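Local coordinates for protein AA10A (Thermobifida fusca, PDB 5UIZ) that acts as a copper-dependent lytic polysaccharide monooxygenase of family AA10, probably cleaving cellulose chains by oxidation, at residues 156-160 with 161-165; 52-55 with 56-59; 99-102 with 103-106. All blocks are in the same frame, centred on the assembly; numbering follows the deposited sequence.

Overall arrangement
Contacts 1 and 3 are neighbours, with centres about 14 Å apart, whereas contact 2 stands off from both: its centre is about 27 Å from that of contact 1 and 26 Å from that of contact 3, and the nearest atoms are about 13 Å away in each case. The join between contacts 1 and 3 is direct. Leu-165 O lies 2.9 Å from Gly-103 N, a probable hydrogen bond, and Leu-165 CD2 packs at 3.6 Å on Cys-106 SG, whose disulfide partner is Cys-216. Contact 2 belongs to the helical region that begins with helix 46-54. All three are structural turns away from the copper site of His-37 and His-144.

Contact 1. Residues 156-160 with 161-165; sequences QGFDP and TTQPL
Phe-158 and Leu-165 form the packed side of this loop between strands 146-154 and 170-175. Phe-158 CZ comes within 4.2 Å of Leu-165 CD1, and CE1 meets Pro-164 O at 3.4 Å, at the ring edge and near its plane. A chi1 of -176° turns the Phe-158 ring away from its own N and alongside Gln-163, whose extended chain runs past it in the opposite direction, with amide and ring planes 41° apart. The buried Pro-160 and Leu-165 also rest on Val-199 of strand 198-206.

The other side is polar and more open. Asp-159 OD1 takes two protons from Thr-161, one from N at 3.1 Å and one from OG1 at 2.7 Å. Both donors come from the same face of the carboxylate, N well above its plane and OG1 on the syn side close to it. The first bond closes an Asx turn. Asp-159 O receives Thr-162 N at 3.0 Å, so a beta turn from Asp-159 to Thr-162 overlaps the Asx turn. The bonds of Thr-162 OG1 to this aspartate are weak, its single proton having both OD2 and O within reach. Gln-163 OE1 accepts Asp-159 N at 2.7 Å, with the donor tilted 30° from the carbonyl plane, and a water lies close to both Gly-157 O and that OE1. A second water donates to Pro-160 O and Gln-163 O. Putting a leucine at Asp-159 is likely to leave Thr-161 N and OG1 without their shared acceptor and the threonine hydroxyl able to turn. The chemistry implies a loop shaped by two means: hydrogen bonds to Asp-159 through its carboxylate, N and O fix the turn, while Phe-158, Pro-160 and Leu-165 supply its apolar side.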
ATOM      1  N   GLN A 156      -4.181   6.332 -16.144  1.00 18.37           N
ATOM      2  CA  GLN A 156      -4.811   5.494 -17.177  1.00 19.02           C
ATOM      3  C   GLN A 156      -3.786   5.070 -18.227  1.00 19.19           C
ATOM      4  O   GLN A 156      -3.016   5.882 -18.652  1.00 20.07           O
ATOM      5  CB  GLN A 156      -5.980   6.208 -17.889  1.00 19.20           C
ATOM      6  CG  GLN A 156      -6.901   5.205 -18.618  1.00 18.78           C
ATOM      7  CD  GLN A 156      -7.621   4.230 -17.651  1.00 19.69           C
ATOM      8  OE1 GLN A 156      -7.801   4.510 -16.464  1.00 19.28           O
ATOM      9  NE2 GLN A 156      -8.017   3.064 -18.168  1.00 20.31           N
ATOM     10  N   GLY A 157      -3.795   3.788 -18.622  1.00 20.97           N
ATOM     11  CA  GLY A 157      -2.756   3.209 -19.472  1.00 20.42           C
ATOM     12  C   GLY A 157      -1.785   2.333 -18.663  1.00 20.97           C
ATOM     13  O   GLY A 157      -1.177   1.442 -19.196  1.00 20.43           O
ATOM     14  N   PHE A 158      -1.590   2.624 -17.382  1.00 19.94           N
ATOM     15  CA  PHE A 158      -0.726   1.807 -16.573  1.00 18.71           C
ATOM     16  C   PHE A 158      -1.293   0.405 -16.375  1.00 18.29           C
ATOM     17  O   PHE A 158      -2.483   0.246 -16.087  1.00 18.16           O
ATOM     18  CB  PHE A 158      -0.509   2.466 -15.202  1.00 18.16           C
ATOM     19  CG  PHE A 158       0.467   1.716 -14.339  1.00 18.42           C
ATOM     20  CD1 PHE A 158       1.819   1.790 -14.591  1.00 19.18           C
ATOM     21  CD2 PHE A 158       0.040   0.894 -13.332  1.00 18.08           C
ATOM     22  CE1 PHE A 158       2.752   1.123 -13.789  1.00 16.18           C
ATOM     23  CE2 PHE A 158       0.969   0.194 -12.554  1.00 18.83           C
ATOM     24  CZ  PHE A 158       2.321   0.322 -12.804  1.00 17.17           C
ATOM     25  N   ASP A 159      -0.445  -0.616 -16.522  1.00 18.12           N
ATOM     26  CA  ASP A 159      -0.881  -1.998 -16.345  1.00 18.48           C
ATOM     27  C   ASP A 159      -0.087  -2.706 -15.225  1.00 17.43           C
ATOM     28  O   ASP A 159       1.025  -3.199 -15.464  1.00 14.44           O
ATOM     29  CB  ASP A 159      -0.795  -2.754 -17.681  1.00 20.51           C
ATOM     30  CG  ASP A 159      -1.161  -4.241 -17.562  1.00 21.88           C
ATOM     31  OD1 ASP A 159      -1.657  -4.747 -16.532  1.00 23.18           O
ATOM     32  OD2 ASP A 159      -0.885  -4.940 -18.528  1.00 28.50           O
ATOM     33  N   PRO A 160      -0.671  -2.778 -14.013  1.00 17.01           N
ATOM     34  CA  PRO A 160       0.006  -3.376 -12.863  1.00 16.61           C
ATOM     35  C   PRO A 160       0.338  -4.862 -12.977  1.00 17.12           C
ATOM     36  O   PRO A 160       1.211  -5.313 -12.246  1.00 15.84           O
ATOM     37  CB  PRO A 160      -0.953  -3.139 -11.706  1.00 16.22           C
ATOM     38  CG  PRO A 160      -1.879  -2.061 -12.176  1.00 17.36           C
ATOM     39  CD  PRO A 160      -2.022  -2.313 -13.631  1.00 17.38           C
ATOM     40  N   THR A 161      -0.279  -5.569 -13.925  1.00 17.35           N
ATOM     41  CA  THR A 161       0.019  -6.959 -14.135  1.00 17.65           C
ATOM     42  C   THR A 161       1.282  -7.133 -14.908  1.00 18.63           C
ATOM     43  O   THR A 161       1.802  -8.223 -14.860  1.00 20.72           O
ATOM     44  CB  THR A 161      -1.120  -7.769 -14.814  1.00 17.70           C
ATOM     45  OG1 THR A 161      -1.227  -7.382 -16.175  1.00 18.64           O
ATOM     46  CG2 THR A 161      -2.436  -7.564 -14.136  1.00 17.48           C
ATOM     47  N   THR A 162       1.783  -6.109 -15.596  1.00 18.57           N
ATOM     48  CA  THR A 162       3.003  -6.227 -16.413  1.00 19.71           C
ATOM     49  C   THR A 162       4.081  -5.196 -16.145  1.00 18.14           C
ATOM     50  O   THR A 162       5.179  -5.317 -16.695  1.00 19.03           O
ATOM     51  CB  THR A 162       2.734  -6.115 -17.940  1.00 22.38           C
ATOM     52  OG1 THR A 162       2.147  -4.845 -18.244  1.00 24.25           O
ATOM     53  CG2 THR A 162       1.783  -7.113 -18.371  1.00 26.27           C
ATOM     54  N   GLN A 163       3.812  -4.223 -15.293  1.00 16.44           N
ATOM     55  CA  GLN A 163       4.694  -3.056 -15.183  1.00 17.80           C
ATOM     56  C   GLN A 163       4.907  -2.778 -13.735  1.00 15.42           C
ATOM     57  O   GLN A 163       3.962  -2.766 -12.964  1.00 14.30           O
ATOM     58  CB  GLN A 163       4.057  -1.763 -15.732  1.00 19.51           C
ATOM     59  CG  GLN A 163       3.763  -1.718 -17.220  1.00 21.25           C
ATOM     60  CD  GLN A 163       3.181  -0.354 -17.581  1.00 22.07           C
ATOM     61  OE1 GLN A 163       1.946  -0.181 -17.761  1.00 20.68           O
ATOM     62  NE2 GLN A 163       4.079   0.646 -17.646  1.00 20.58           N
ATOM     63  N   PRO A 164       6.147  -2.532 -13.370  1.00 15.68           N
ATOM     64  CA  PRO A 164       6.429  -2.111 -12.013  1.00 15.86           C
ATOM     65  C   PRO A 164       5.922  -0.716 -11.703  1.00 15.56           C
ATOM     66  O   PRO A 164       5.823   0.130 -12.575  1.00 15.63           O
ATOM     67  CB  PRO A 164       7.961  -2.154 -11.947  1.00 16.14           C
ATOM     68  CG  PRO A 164       8.436  -2.011 -13.339  1.00 16.14           C
ATOM     69  CD  PRO A 164       7.358  -2.557 -14.215  1.00 15.67           C
ATOM     70  N   LEU A 165       5.647  -0.483 -10.434  1.00 15.54           N
ATOM     71  CA  LEU A 165       5.178   0.785  -9.991  1.00 15.68           C
ATOM     72  C   LEU A 165       6.305   1.800  -9.963  1.00 14.92           C
ATOM     73  O   LEU A 165       7.314   1.555  -9.350  1.00 14.97           O
ATOM     74  CB  LEU A 165       4.516   0.640  -8.627  1.00 16.52           C
ATOM     75  CG  LEU A 165       3.795   1.931  -8.180  1.00 17.75           C
ATOM     76  CD1 LEU A 165       2.625   2.238  -9.097  1.00 18.10           C
ATOM     77  CD2 LEU A 165       3.306   1.817  -6.724  1.00 17.38           C
TER
HETATM   78  O   HOH W   1       1.082   0.469 -20.079  0.80 30.37           O
HETATM   79  O   HOH W   2       2.746  -3.523 -10.723  1.00 19.73           O

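Contact 2. Residues 52-55 with 56-59; sequences LRWG and HDHL
The imidazole of His-56 folds back edge-on to the backbone of Arg-53 in helix 46-54, bringing CE1 to 3.1 Å from Arg-53 O, which sits at the ring edge and in its plane. The motif is a type I beta turn from Trp-54 to Asp-57, turning the chain out of helix 46-54 toward helix 63-66. Its closing bond runs from Asp-57 N to Trp-54 O at 2.9 Å, with an N-H...O angle of 156°. The torsion that places the ring is chi1 of His-56, 70°, which holds CG between the backbone N and the carbonyl carbon and so back toward Arg-53. Asp-57 CB lies over one face of this imidazole, near its margin. His-58 CB packs on Trp-54 O at 3.4 Å; His-58 N is nearer still to Trp-54 O, at 3.0 Å, but its N-H points too far off to make a hydrogen bond. Beyond the turn, Asp-67 OD2 receives both the salt bridge from Arg-53 NH2 and the hydrogen bond from Trp-54 NE1, tying the helix to the junction of helices 63-66 and 68-76. The ring of His-58 meets Trp-82 edge-to-face, and Asp-57 OD2 bonds to Asn-60 ND2. The benzo edge of the Trp-54 indole completes the contact, with CE3 lying 3.8 Å from Asp-57 O, near the ring plane.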
ATOM      1  N   LEU A  52      -4.887 -11.081   5.806  1.00 19.87           N
ATOM      2  CA  LEU A  52      -6.295 -11.262   6.038  1.00 21.47           C
ATOM      3  C   LEU A  52      -6.825 -12.493   5.289  1.00 19.59           C
ATOM      4  O   LEU A  52      -7.542 -13.275   5.861  1.00 21.66           O
ATOM      5  CB  LEU A  52      -7.006 -10.005   5.543  1.00 24.93           C
ATOM      6  CG  LEU A  52      -8.396  -9.729   6.053  1.00 28.42           C
ATOM      7  CD1 LEU A  52      -8.350  -9.510   7.559  1.00 29.48           C
ATOM      8  CD2 LEU A  52      -8.877  -8.489   5.307  1.00 30.52           C
ATOM      9  N   ARG A  53      -6.477 -12.662   4.021  1.00 18.02           N
ATOM     10  CA  ARG A  53      -7.068 -13.748   3.259  1.00 19.39           C
ATOM     11  C   ARG A  53      -6.413 -15.094   3.552  1.00 17.65           C
ATOM     12  O   ARG A  53      -7.103 -16.082   3.504  1.00 18.36           O
ATOM     13  CB  ARG A  53      -7.135 -13.467   1.762  1.00 18.90           C
ATOM     14  CG  ARG A  53      -7.943 -12.241   1.449  1.00 18.31           C
ATOM     15  CD  ARG A  53      -8.136 -12.064  -0.049  1.00 19.34           C
ATOM     16  NE  ARG A  53      -6.896 -11.903  -0.785  1.00 19.69           N
ATOM     17  CZ  ARG A  53      -6.202 -10.771  -0.923  1.00 19.32           C
ATOM     18  NH1 ARG A  53      -6.614  -9.625  -0.420  1.00 20.46           N
ATOM     19  NH2 ARG A  53      -5.067 -10.796  -1.603  1.00 20.47           N
ATOM     20  N   TRP A  54      -5.125 -15.105   3.915  1.00 16.84           N
ATOM     21  CA  TRP A  54      -4.349 -16.334   3.966  1.00 16.02           C
ATOM     22  C   TRP A  54      -3.588 -16.572   5.231  1.00 16.10           C
ATOM     23  O   TRP A  54      -2.918 -17.612   5.359  1.00 15.99           O
ATOM     24  CB  TRP A  54      -3.418 -16.404   2.732  1.00 15.33           C
ATOM     25  CG  TRP A  54      -4.164 -16.458   1.426  1.00 14.83           C
ATOM     26  CD1 TRP A  54      -4.387 -15.404   0.576  1.00 15.20           C
ATOM     27  CD2 TRP A  54      -4.743 -17.606   0.795  1.00 15.05           C
ATOM     28  NE1 TRP A  54      -5.080 -15.812  -0.518  1.00 15.89           N
ATOM     29  CE2 TRP A  54      -5.318 -17.168  -0.414  1.00 15.14           C
ATOM     30  CE3 TRP A  54      -4.832 -18.967   1.134  1.00 15.57           C
ATOM     31  CZ2 TRP A  54      -5.974 -18.025  -1.275  1.00 15.19           C
ATOM     32  CZ3 TRP A  54      -5.490 -19.822   0.278  1.00 16.15           C
ATOM     33  CH2 TRP A  54      -6.071 -19.354  -0.907  1.00 15.68           C
ATOM     34  N   GLY A  55      -3.726 -15.701   6.214  1.00 16.51           N
ATOM     35  CA  GLY A  55      -2.962 -15.843   7.476  1.00 19.02           C
ATOM     36  C   GLY A  55      -3.271 -17.143   8.246  1.00 20.50           C
ATOM     37  O   GLY A  55      -2.454 -17.667   9.009  1.00 21.48           O
ATOM     38  N   HIS A  56      -4.477 -17.642   8.039  1.00 20.94           N
ATOM     39  CA  HIS A  56      -4.977 -18.805   8.728  1.00 22.03           C
ATOM     40  C   HIS A  56      -4.642 -20.052   7.929  1.00 22.45           C
ATOM     41  O   HIS A  56      -4.914 -21.139   8.386  1.00 22.44           O
ATOM     42  CB  HIS A  56      -6.487 -18.709   8.825  1.00 23.18           C
ATOM     43  CG  HIS A  56      -7.165 -18.878   7.512  1.00 27.01           C
ATOM     44  ND1 HIS A  56      -7.150 -17.908   6.534  1.00 29.90           N
ATOM     45  CD2 HIS A  56      -7.859 -19.920   6.997  1.00 28.44           C
ATOM     46  CE1 HIS A  56      -7.823 -18.339   5.480  1.00 31.24           C
ATOM     47  NE2 HIS A  56      -8.248 -19.561   5.728  1.00 28.08           N
ATOM     48  N   ASP A  57      -4.072 -19.883   6.741  1.00 20.43           N
ATOM     49  CA  ASP A  57      -3.798 -20.976   5.853  1.00 20.56           C
ATOM     50  C   ASP A  57      -2.630 -20.643   4.943  1.00 18.14           C
ATOM     51  O   ASP A  57      -2.728 -20.769   3.716  1.00 17.02           O
ATOM     52  CB  ASP A  57      -5.026 -21.264   5.016  1.00 19.73           C
ATOM     53  CG  ASP A  57      -4.972 -22.623   4.358  1.00 22.61           C
ATOM     54  OD1 ASP A  57      -4.122 -23.481   4.759  1.00 22.56           O
ATOM     55  OD2 ASP A  57      -5.762 -22.807   3.407  1.00 23.51           O
ATOM     56  N   HIS A  58      -1.533 -20.254   5.570  1.00 18.63           N
ATOM     57  CA  HIS A  58      -0.447 -19.580   4.867  1.00 19.63           C
ATOM     58  C   HIS A  58       0.464 -20.522   4.055  1.00 20.73           C
ATOM     59  O   HIS A  58       1.285 -20.064   3.264  1.00 19.05           O
ATOM     60  CB  HIS A  58       0.338 -18.654   5.809  1.00 19.59           C
ATOM     61  CG  HIS A  58       1.386 -19.331   6.639  1.00 19.05           C
ATOM     62  ND1 HIS A  58       1.101 -19.975   7.820  1.00 20.13           N
ATOM     63  CD2 HIS A  58       2.724 -19.459   6.449  1.00 19.71           C
ATOM     64  CE1 HIS A  58       2.223 -20.459   8.331  1.00 21.03           C
ATOM     65  NE2 HIS A  58       3.226 -20.130   7.535  1.00 19.48           N
ATOM     66  N   LEU A  59       0.312 -21.821   4.244  1.00 21.49           N
ATOM     67  CA  LEU A  59       1.154 -22.782   3.540  1.00 23.20           C
ATOM     68  C   LEU A  59       0.344 -23.550   2.508  1.00 23.96           C
ATOM     69  O   LEU A  59       0.857 -24.487   1.927  1.00 27.61           O
ATOM     70  CB  LEU A  59       1.835 -23.711   4.555  1.00 24.53           C
ATOM     71  CG  LEU A  59       2.852 -23.044   5.509  1.00 25.91           C
ATOM     72  CD1 LEU A  59       3.327 -23.966   6.606  1.00 27.12           C
ATOM     73  CD2 LEU A  59       4.045 -22.418   4.784  1.00 26.41           C
TER

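Contact 3. Residues 99-102 with 103-106; sequences ALPD and GQLC
Leu-100 and Leu-105 face each other across the base of this turn, CD2 of the first lying 4.2 Å from CG of the second. The two isobutyl groups have similar shapes, each with CG opposite its carbonyl carbon, yet they do different work. Leu-100 turns CD2 toward the backbone of Leu-105, reaching its O at 3.8 Å. Leu-105 reaches back through CD1, which touches Pro-101 O at 3.4 Å and passes close to Asp-102 CA. Both leucines are buried and touch Phe-201 of strand 198-206, so the apolar side of the turn lies against that sheet.

Gln-104 behaves otherwise. A chi1 of -53° and an extended chain beyond CG carry its amide obliquely across the Pro-101 ring, where OE1 lies 3.6 Å from both CG and CD. Its backbone N donates to Pro-101 O at 2.8 Å. Asp-102 sends its CB away from 103-106, and its OD1 accepts a hydrogen bond from Trp-167 N. At the phi of Gly-103, 83°, a CB would be jammed against Asp-102 O, which favours glycine here. Cys-106, just past the turn, is joined to Cys-216 by a disulfide. The i to i+3 hydrogen bond, the extended backbone of Asp-102 (psi 137°) and the positive phi of Gly-103 make Pro-101 to Gln-104 a type II beta turn, with glycine in its usual i+2 place, here in the loop between helices 96-99 and 111-114.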
ATOM      1  N   ALA A  99      13.877   8.104  -1.107  1.00 12.58           N
ATOM      2  CA  ALA A  99      13.818   6.905  -0.328  1.00 13.03           C
ATOM      3  C   ALA A  99      13.299   5.700  -1.105  1.00 13.26           C
ATOM      4  O   ALA A  99      13.644   4.601  -0.754  1.00 14.66           O
ATOM      5  CB  ALA A  99      13.009   7.092   0.921  1.00 13.43           C
ATOM      6  N   LEU A 100      12.489   5.908  -2.124  1.00 13.17           N
ATOM      7  CA  LEU A 100      11.777   4.821  -2.819  1.00 13.05           C
ATOM      8  C   LEU A 100      12.185   4.872  -4.280  1.00 12.73           C
ATOM      9  O   LEU A 100      11.577   5.600  -5.052  1.00 12.52           O
ATOM     10  CB  LEU A 100      10.263   5.059  -2.708  1.00 13.14           C
ATOM     11  CG  LEU A 100       9.563   4.452  -1.483  1.00 13.86           C
ATOM     12  CD1 LEU A 100      10.177   4.782  -0.154  1.00 14.87           C
ATOM     13  CD2 LEU A 100       8.120   4.933  -1.462  1.00 15.25           C
ATOM     14  N   PRO A 101      13.235   4.130  -4.667  1.00 12.95           N
ATOM     15  CA  PRO A 101      13.514   4.030  -6.087  1.00 12.75           C
ATOM     16  C   PRO A 101      12.341   3.461  -6.890  1.00 13.12           C
ATOM     17  O   PRO A 101      11.514   2.665  -6.352  1.00 11.78           O
ATOM     18  CB  PRO A 101      14.679   3.049  -6.134  1.00 12.84           C
ATOM     19  CG  PRO A 101      15.349   3.175  -4.843  1.00 12.43           C
ATOM     20  CD  PRO A 101      14.245   3.435  -3.861  1.00 12.66           C
ATOM     21  N   ASP A 102      12.281   3.817  -8.173  1.00 13.26           N
ATOM     22  CA  ASP A 102      11.266   3.217  -9.033  1.00 14.12           C
ATOM     23  C   ASP A 102      11.281   1.676  -8.922  1.00 15.38           C
ATOM     24  O   ASP A 102      12.352   1.027  -8.838  1.00 15.21           O
ATOM     25  CB  ASP A 102      11.453   3.633 -10.472  1.00 14.51           C
ATOM     26  CG  ASP A 102      10.961   5.037 -10.747  1.00 14.37           C
ATOM     27  OD1 ASP A 102      10.058   5.589 -10.027  1.00 14.82           O
ATOM     28  OD2 ASP A 102      11.471   5.588 -11.730  1.00 14.76           O
ATOM     29  N   GLY A 103      10.083   1.108  -8.839  1.00 15.24           N
ATOM     30  CA  GLY A 103       9.956  -0.301  -8.751  1.00 15.11           C
ATOM     31  C   GLY A 103      10.131  -0.813  -7.352  1.00 16.22           C
ATOM     32  O   GLY A 103      10.005  -2.015  -7.150  1.00 16.77           O
ATOM     33  N   GLN A 104      10.384   0.073  -6.385  1.00 15.48           N
ATOM     34  CA  GLN A 104      10.460  -0.329  -4.998  1.00 15.89           C
ATOM     35  C   GLN A 104       9.575   0.483  -4.140  1.00 15.55           C
ATOM     36  O   GLN A 104       9.850   0.611  -2.966  1.00 18.70           O
ATOM     37  CB  GLN A 104      11.888  -0.227  -4.461  1.00 16.24           C
ATOM     38  CG  GLN A 104      12.948  -0.960  -5.282  1.00 15.80           C
ATOM     39  CD  GLN A 104      14.325  -0.775  -4.683  1.00 17.13           C
ATOM     40  OE1 GLN A 104      14.499  -0.113  -3.631  1.00 18.21           O
ATOM     41  NE2 GLN A 104      15.304  -1.398  -5.290  1.00 18.39           N
ATOM     42  N   LEU A 105       8.528   1.043  -4.703  1.00 14.25           N
ATOM     43  CA  LEU A 105       7.624   1.864  -3.920  1.00 14.84           C
ATOM     44  C   LEU A 105       6.858   1.041  -2.937  1.00 15.40           C
ATOM     45  O   LEU A 105       6.799   1.396  -1.723  1.00 15.41           O
ATOM     46  CB  LEU A 105       6.643   2.635  -4.793  1.00 14.57           C
ATOM     47  CG  LEU A 105       7.161   3.914  -5.435  1.00 15.15           C
ATOM     48  CD1 LEU A 105       8.210   3.568  -6.498  1.00 15.40           C
ATOM     49  CD2 LEU A 105       6.034   4.678  -6.086  1.00 17.01           C
ATOM     50  N   CYS A 106       6.276  -0.062  -3.423  1.00 16.00           N
ATOM     51  CA  CYS A 106       5.405  -0.857  -2.561  1.00 17.00           C
ATOM     52  C   CYS A 106       6.158  -1.522  -1.436  1.00 16.16           C
ATOM     53  O   CYS A 106       5.571  -1.759  -0.361  1.00 16.69           O
ATOM     54  CB  CYS A 106       4.610  -1.878  -3.372  1.00 19.88           C
ATOM     55  SG  CYS A 106       3.552  -1.026  -4.608  1.00 25.02           S
TER